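Side-chain contacts in SusD homolog (Bacteroides thetaiotaomicron, PDB 3EHM), which probably binds mucin O-glycans, as a SusD-family protein of a gut symbiont that takes part in their utilization: residues N50-T55 and N258-S263; M32-I37 and A246-S251. All blocks are in the same frame, centred on the assembly; numbering follows the deposited sequence.

Contact 1. Residues N50-T55 and N258-S263; sequences NDLQNT and NSMLAS
Leu52 meets the turn of 258-263 mainly through its CD2 methyl. Its chi1 of -172° swings the branch toward the turn, and chi2 of 66° sets CD2 on it. CD2 packs at 3.5 Å against CG of Met260, which is a selenomethionine in the crystal. The two side chains approach at a slant. The same methyl lies 3.5 Å from Ser259 OG, with Ser259 CB also in contact. That hydroxyl finds its polar partner elsewhere, in Pro38 O.

The next residue, Gln53, lies alongside Ser263. Gln53 CG touches Ser263 CB at 3.7 Å. Ser263 OG is hydrogen-bonded to Thr270 OG1. An alanine in place of Gln53 would remove CG, and Ser263 CB would probably lose the side chain that covers it here.

Within the turn, Asn258 OD1 accepts from Met260 N at 2.8 Å, with an N-H...O angle of 158°. This capping bond lies within the type I turn that leads into helix 261-266.

The contact is buried and joins helix 47-57 to the turn before helix 261-266. Helix 85-110 flanks the first segment through Tyr90, Asn94 and Phe95. Strand 339-342 meets Asn258 and Ser259 through Leu339.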
ATOM      1  N   ASN A  50       8.536   0.367 -14.770  1.00 12.25           N
ATOM      2  CA  ASN A  50       8.914  -1.028 -14.593  1.00 11.61           C
ATOM      3  C   ASN A  50       9.050  -1.257 -13.087  1.00 11.52           C
ATOM      4  O   ASN A  50       8.657  -2.301 -12.570  1.00 12.42           O
ATOM      5  CB  ASN A  50      10.256  -1.346 -15.278  1.00 12.26           C
ATOM      6  CG  ASN A  50      10.174  -1.318 -16.802  1.00 15.84           C
ATOM      7  OD1 ASN A  50       9.096  -1.424 -17.384  1.00 14.18           O
ATOM      8  ND2 ASN A  50      11.330  -1.195 -17.451  1.00 14.75           N
ATOM      9  N   ASP A  51       9.595  -0.267 -12.384  1.00 11.00           N
ATOM     10  CA  ASP A  51       9.777  -0.384 -10.940  1.00 12.24           C
ATOM     11  C   ASP A  51       8.430  -0.483 -10.217  1.00 11.77           C
ATOM     12  O   ASP A  51       8.261  -1.311  -9.325  1.00 12.38           O
ATOM     13  CB  ASP A  51      10.553   0.817 -10.396  1.00 14.11           C
ATOM     14  CG  ASP A  51      11.979   0.894 -10.923  1.00 15.92           C
ATOM     15  OD1 ASP A  51      12.658   1.894 -10.614  1.00 16.85           O
ATOM     16  OD2 ASP A  51      12.428  -0.029 -11.631  1.00 13.94           O
ATOM     17  N   LEU A  52       7.480   0.364 -10.603  1.00 13.02           N
ATOM     18  CA  LEU A  52       6.156   0.365  -9.976  1.00 13.39           C
ATOM     19  C   LEU A  52       5.433  -0.960 -10.205  1.00 12.93           C
ATOM     20  O   LEU A  52       4.621  -1.384  -9.381  1.00 11.47           O
ATOM     21  CB  LEU A  52       5.308   1.510 -10.527  1.00 13.02           C
ATOM     22  CG  LEU A  52       3.975   1.717  -9.803  1.00 14.88           C
ATOM     23  CD1 LEU A  52       4.250   2.172  -8.371  1.00 10.44           C
ATOM     24  CD2 LEU A  52       3.142   2.748 -10.538  1.00 12.70           C
ATOM     25  N   GLN A  53       5.718  -1.608 -11.329  1.00 13.59           N
ATOM     26  CA  GLN A  53       5.107  -2.904 -11.620  1.00 13.98           C
ATOM     27  C   GLN A  53       5.523  -3.882 -10.531  1.00 14.22           C
ATOM     28  O   GLN A  53       4.703  -4.628  -9.982  1.00 13.29           O
ATOM     29  CB  GLN A  53       5.597  -3.443 -12.965  1.00 14.36           C
ATOM     30  CG  GLN A  53       4.705  -3.121 -14.143  1.00 11.87           C
ATOM     31  CD  GLN A  53       5.067  -3.937 -15.369  1.00 15.55           C
ATOM     32  OE1 GLN A  53       4.233  -4.160 -16.249  1.00 19.06           O
ATOM     33  NE2 GLN A  53       6.317  -4.382 -15.439  1.00 11.43           N
ATOM     34  N   ASN A  54       6.814  -3.854 -10.225  1.00 14.05           N
ATOM     35  CA  ASN A  54       7.429  -4.726  -9.233  1.00 14.60           C
ATOM     36  C   ASN A  54       6.914  -4.490  -7.815  1.00 14.67           C
ATOM     37  O   ASN A  54       6.699  -5.439  -7.061  1.00 14.36           O
ATOM     38  CB  ASN A  54       8.952  -4.526  -9.276  1.00 14.66           C
ATOM     39  CG  ASN A  54       9.690  -5.371  -8.253  1.00 16.36           C
ATOM     40  OD1 ASN A  54      10.468  -4.850  -7.448  1.00 14.44           O
ATOM     41  ND2 ASN A  54       9.461  -6.678  -8.285  1.00 16.70           N
ATOM     42  N   THR A  55       6.700  -3.229  -7.457  1.00 14.36           N
ATOM     43  CA  THR A  55       6.243  -2.902  -6.110  1.00 15.48           C
ATOM     44  C   THR A  55       4.730  -2.863  -5.919  1.00 15.96           C
ATOM     45  O   THR A  55       4.220  -3.355  -4.913  1.00 15.46           O
ATOM     46  CB  THR A  55       6.787  -1.526  -5.654  1.00 16.07           C
ATOM     47  OG1 THR A  55       6.182  -0.488  -6.437  1.00 13.30           O
ATOM     48  CG2 THR A  55       8.296  -1.459  -5.831  1.00 17.06           C
ATOM     49  N   ASN A 258       3.478  10.011 -14.466  1.00 13.22           N
ATOM     50  CA  ASN A 258       2.896   9.011 -13.582  1.00 13.34           C
ATOM     51  C   ASN A 258       3.388   7.641 -14.046  1.00 13.84           C
ATOM     52  O   ASN A 258       3.262   7.288 -15.219  1.00 12.37           O
ATOM     53  CB  ASN A 258       1.373   9.069 -13.609  1.00 12.26           C
ATOM     54  CG  ASN A 258       0.752   8.131 -12.600  1.00 12.76           C
ATOM     55  OD1 ASN A 258       0.739   6.917 -12.793  1.00 11.62           O
ATOM     56  ND2 ASN A 258       0.258   8.687 -11.501  1.00 12.70           N
ATOM     57  N   SER A 259       3.951   6.885 -13.114  1.00 13.56           N
ATOM     58  CA  SER A 259       4.523   5.580 -13.410  1.00 13.97           C
ATOM     59  C   SER A 259       3.571   4.418 -13.663  1.00 14.14           C
ATOM     60  O   SER A 259       4.020   3.303 -13.926  1.00 12.54           O
ATOM     61  CB  SER A 259       5.523   5.216 -12.311  1.00 14.16           C
ATOM     62  OG  SER A 259       5.054   5.655 -11.046  1.00 13.27           O
HETATM   63  N   MSE A 260       2.267   4.657 -13.582  1.00 11.66           N
HETATM   64  CA  MSE A 260       1.304   3.597 -13.867  1.00 12.97           C
HETATM   65  C   MSE A 260       1.057   3.527 -15.374  1.00 12.31           C
HETATM   66  O   MSE A 260       0.562   2.527 -15.890  1.00 10.85           O
HETATM   67  CB  MSE A 260      -0.039   3.870 -13.183  1.00 15.01           C
HETATM   68  CG  MSE A 260      -0.032   3.813 -11.679  1.00 15.70           C
HETATM   69 SE   MSE A 260      -1.841   4.148 -11.031  1.00 31.71          SE
HETATM   70  CE  MSE A 260      -2.658   2.520 -11.684  1.00 15.39           C
ATOM     71  N   LEU A 261       1.403   4.592 -16.085  1.00 14.09           N
ATOM     72  CA  LEU A 261       1.168   4.633 -17.525  1.00 13.57           C
ATOM     73  C   LEU A 261       1.860   3.543 -18.339  1.00 13.81           C
ATOM     74  O   LEU A 261       1.245   2.939 -19.219  1.00 13.55           O
ATOM     75  CB  LEU A 261       1.540   6.013 -18.075  1.00 15.23           C
ATOM     76  CG  LEU A 261       0.595   7.125 -17.610  1.00 18.31           C
ATOM     77  CD1 LEU A 261       1.046   8.465 -18.181  1.00 23.59           C
ATOM     78  CD2 LEU A 261      -0.821   6.805 -18.071  1.00 21.71           C
ATOM     79  N   ALA A 262       3.130   3.285 -18.055  1.00 14.08           N
ATOM     80  CA  ALA A 262       3.860   2.256 -18.795  1.00 12.95           C
ATOM     81  C   ALA A 262       3.111   0.919 -18.803  1.00 13.61           C
ATOM     82  O   ALA A 262       2.866   0.345 -19.863  1.00 14.30           O
ATOM     83  CB  ALA A 262       5.252   2.071 -18.202  1.00 14.29           C
ATOM     84  N   SER A 263       2.734   0.426 -17.628  1.00 12.91           N
ATOM     85  CA  SER A 263       2.036  -0.853 -17.559  1.00 13.00           C
ATOM     86  C   SER A 263       0.587  -0.808 -18.049  1.00 12.17           C
ATOM     87  O   SER A 263       0.093  -1.777 -18.628  1.00 12.49           O
ATOM     88  CB  SER A 263       2.078  -1.406 -16.133  1.00 13.38           C
ATOM     89  OG  SER A 263       1.551  -2.722 -16.107  1.00 13.75           O
TER

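Contact 2. Residues M32-I37 and A246-S251; sequences MQQRVI and AKIKSS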
HETATM    1  N   MSE A  32      15.021  10.964  -3.202  1.00 13.11           N
HETATM    2  CA  MSE A  32      14.356  10.202  -2.146  1.00 13.49           C
HETATM    3  C   MSE A  32      12.844  10.181  -2.322  1.00 12.14           C
HETATM    4  O   MSE A  32      12.213   9.126  -2.250  1.00 11.29           O
HETATM    5  CB  MSE A  32      14.670  10.788  -0.761  1.00 13.82           C
HETATM    6  CG  MSE A  32      16.054  10.470  -0.224  1.00 17.12           C
HETATM    7 SE   MSE A  32      16.199  11.025   1.639  1.00 17.89          SE
HETATM    8  CE  MSE A  32      15.026   9.695   2.423  1.00 15.86           C
ATOM      9  N   GLN A  33      12.266  11.357  -2.540  1.00 12.42           N
ATOM     10  CA  GLN A  33      10.824  11.475  -2.703  1.00 12.31           C
ATOM     11  C   GLN A  33      10.278  10.662  -3.869  1.00 11.58           C
ATOM     12  O   GLN A  33       9.190  10.091  -3.782  1.00 11.84           O
ATOM     13  CB  GLN A  33      10.445  12.946  -2.870  1.00 13.03           C
ATOM     14  CG  GLN A  33      10.811  13.787  -1.662  1.00 13.80           C
ATOM     15  CD  GLN A  33      10.605  15.262  -1.901  1.00 15.91           C
ATOM     16  OE1 GLN A  33       9.483  15.763  -1.839  1.00 16.41           O
ATOM     17  NE2 GLN A  33      11.691  15.968  -2.188  1.00 14.88           N
ATOM     18  N   GLN A  34      11.029  10.608  -4.960  1.00 11.74           N
ATOM     19  CA  GLN A  34      10.591   9.854  -6.126  1.00 12.92           C
ATOM     20  C   GLN A  34      10.756   8.352  -5.925  1.00 12.99           C
ATOM     21  O   GLN A  34      10.249   7.563  -6.717  1.00 14.34           O
ATOM     22  CB  GLN A  34      11.386  10.283  -7.354  1.00 14.15           C
ATOM     23  CG  GLN A  34      11.233  11.747  -7.695  1.00 16.44           C
ATOM     24  CD  GLN A  34      12.189  12.172  -8.780  1.00 17.37           C
ATOM     25  OE1 GLN A  34      12.046  11.775  -9.935  1.00 17.44           O
ATOM     26  NE2 GLN A  34      13.184  12.973  -8.412  1.00 14.71           N
ATOM     27  N   ARG A  35      11.468   7.963  -4.870  1.00 11.45           N
ATOM     28  CA  ARG A  35      11.718   6.549  -4.583  1.00 13.64           C
ATOM     29  C   ARG A  35      10.741   5.877  -3.620  1.00 14.31           C
ATOM     30  O   ARG A  35      10.590   4.654  -3.648  1.00 16.09           O
ATOM     31  CB  ARG A  35      13.134   6.373  -4.025  1.00 15.69           C
ATOM     32  CG  ARG A  35      14.241   6.736  -4.993  1.00 19.74           C
ATOM     33  CD  ARG A  35      14.270   5.797  -6.178  1.00 24.17           C
ATOM     34  NE  ARG A  35      15.391   6.102  -7.059  1.00 26.10           N
ATOM     35  CZ  ARG A  35      15.769   5.341  -8.078  1.00 27.66           C
ATOM     36  NH1 ARG A  35      15.112   4.220  -8.348  1.00 27.29           N
ATOM     37  NH2 ARG A  35      16.807   5.701  -8.825  1.00 27.64           N
ATOM     38  N   VAL A  36      10.102   6.656  -2.751  1.00 12.47           N
ATOM     39  CA  VAL A  36       9.156   6.088  -1.786  1.00 13.48           C
ATOM     40  C   VAL A  36       8.223   5.122  -2.513  1.00 13.93           C
ATOM     41  O   VAL A  36       8.058   3.972  -2.108  1.00 14.77           O
ATOM     42  CB  VAL A  36       8.352   7.199  -1.097  1.00 12.47           C
ATOM     43  CG1 VAL A  36       7.336   6.595  -0.131  1.00 11.92           C
ATOM     44  CG2 VAL A  36       9.310   8.125  -0.355  1.00 13.61           C
ATOM     45  N   ILE A  37       7.612   5.621  -3.581  1.00 14.35           N
ATOM     46  CA  ILE A  37       6.748   4.841  -4.455  1.00 15.18           C
ATOM     47  C   ILE A  37       7.299   5.279  -5.809  1.00 14.56           C
ATOM     48  O   ILE A  37       7.158   6.441  -6.190  1.00 14.49           O
ATOM     49  CB  ILE A  37       5.267   5.242  -4.330  1.00 16.86           C
ATOM     50  CG1 ILE A  37       4.768   4.972  -2.907  1.00 18.08           C
ATOM     51  CG2 ILE A  37       4.438   4.439  -5.323  1.00 17.51           C
ATOM     52  CD1 ILE A  37       3.288   5.256  -2.710  1.00 18.95           C
ATOM     53  N   ALA A 246      -0.542  13.748   1.746  1.00 13.52           N
ATOM     54  CA  ALA A 246       0.807  13.656   1.202  1.00 15.21           C
ATOM     55  C   ALA A 246       0.763  12.928  -0.137  1.00 16.06           C
ATOM     56  O   ALA A 246       0.465  11.735  -0.196  1.00 15.13           O
ATOM     57  CB  ALA A 246       1.716  12.912   2.171  1.00 13.03           C
ATOM     58  N   LYS A 247       1.044  13.655  -1.212  1.00 16.52           N
ATOM     59  CA  LYS A 247       1.053  13.058  -2.539  1.00 16.43           C
ATOM     60  C   LYS A 247       2.148  13.690  -3.383  1.00 16.27           C
ATOM     61  O   LYS A 247       2.612  14.793  -3.094  1.00 14.91           O
ATOM     62  CB  LYS A 247      -0.303  13.238  -3.233  1.00 16.05           C
ATOM     63  CG  LYS A 247      -0.702  14.681  -3.498  1.00 18.25           C
ATOM     64  CD  LYS A 247      -2.001  14.744  -4.297  1.00 19.75           C
ATOM     65  CE  LYS A 247      -2.435  16.182  -4.558  1.00 21.65           C
ATOM     66  NZ  LYS A 247      -2.810  16.887  -3.299  1.00 22.66           N
ATOM     67  N   ILE A 248       2.565  12.979  -4.421  1.00 15.62           N
ATOM     68  CA  ILE A 248       3.598  13.486  -5.306  1.00 15.75           C
ATOM     69  C   ILE A 248       3.072  13.458  -6.737  1.00 15.99           C
ATOM     70  O   ILE A 248       2.425  12.498  -7.156  1.00 16.12           O
ATOM     71  CB  ILE A 248       4.894  12.644  -5.182  1.00 16.13           C
ATOM     72  CG1 ILE A 248       6.018  13.289  -5.995  1.00 18.04           C
ATOM     73  CG2 ILE A 248       4.643  11.214  -5.640  1.00 14.35           C
ATOM     74  CD1 ILE A 248       7.374  12.636  -5.787  1.00 16.48           C
ATOM     75  N   LYS A 249       3.321  14.531  -7.475  1.00 17.02           N
ATOM     76  CA  LYS A 249       2.877  14.618  -8.859  1.00 17.63           C
ATOM     77  C   LYS A 249       3.754  15.622  -9.586  1.00 17.79           C
ATOM     78  O   LYS A 249       4.500  16.373  -8.955  1.00 17.49           O
ATOM     79  CB  LYS A 249       1.414  15.061  -8.933  1.00 20.40           C
ATOM     80  CG  LYS A 249       1.155  16.455  -8.377  1.00 22.87           C
ATOM     81  CD  LYS A 249      -0.307  16.843  -8.556  1.00 26.50           C
ATOM     82  CE  LYS A 249      -0.579  18.235  -8.014  1.00 28.59           C
ATOM     83  NZ  LYS A 249      -2.016  18.617  -8.162  1.00 33.03           N
ATOM     84  N   SER A 250       3.658  15.634 -10.911  1.00 17.08           N
ATOM     85  CA  SER A 250       4.459  16.534 -11.723  1.00 18.56           C
ATOM     86  C   SER A 250       4.263  17.988 -11.316  1.00 19.86           C
ATOM     87  O   SER A 250       3.142  18.423 -11.051  1.00 19.60           O
ATOM     88  CB  SER A 250       4.111  16.356 -13.199  1.00 16.93           C
ATOM     89  OG  SER A 250       5.044  17.034 -14.015  1.00 18.71           O
ATOM     90  N   SER A 251       5.368  18.726 -11.265  1.00 21.20           N
ATOM     91  CA  SER A 251       5.367  20.141 -10.904  1.00 22.53           C
ATOM     92  C   SER A 251       6.553  20.807 -11.592  1.00 21.74           C
ATOM     93  O   SER A 251       7.334  20.138 -12.272  1.00 21.11           O
ATOM     94  CB  SER A 251       5.510  20.311  -9.391  1.00 21.98           C
ATOM     95  OG  SER A 251       6.801  19.911  -8.961  1.00 23.13           O
TER
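Ile248 reaches from its strand to the last turn of helix 23-36 and is the one residue of 246-251 that touches it. With chi1 at -173° and chi2 at 172°, the side chain runs fully extended to CD1. The methyl therefore reaches the helix end-on. CD1 rests 3.7 Å from Gln33 O and 4.0 Å from Gln33 C, so it packs largely on backbone. Gln33 CB lies 4.2 Å from the same methyl.

The grip is looser at Gln34, where CG is 4.4 Å from Ile248 CD1. Gln34 is partly exposed, so this is the side of the contact nearer to solvent. Its NE2 turns back to Met30 O within the same helix. The amide of Gln33 also works away from Ile248: OE1 accepts from Leu191 N, and NE2 donates to Tyr189 O and Phe29 O. These bonds fix the end of that side chain while its base takes the methyl.

The contact is plain packing of a helix end against a short strand. Strand 246-248 pairs antiparallel with 339-342, and Ile248 shares backbone hydrogen bonding with Leu339. The setting is the helix-rich SusD-like fold, a family of the TPR clan, and here a short two-stranded antiparallel sheet packs on the end of helix 23-36.

The centres of the two contacts lie about 14 Å apart, and each is about 14 Å from the centre of the chain. They touch where Leu52 CD1 packs on Ile37 CG2 at 3.8 Å. Along the chain the segments alternate: 32-37, 50-55, 246-251, then 258-263. Helices 23-36 and 47-57 are consecutive, and so are strand 246-248 and helix 261-266. Two neighbouring elements near the N-terminus thus meet two neighbouring elements some 200 residues later. Strand 339-342 borders both contacts, also through Ile37. Together the contacts bring together parts far apart in the sequence, all within the SusD-like family region.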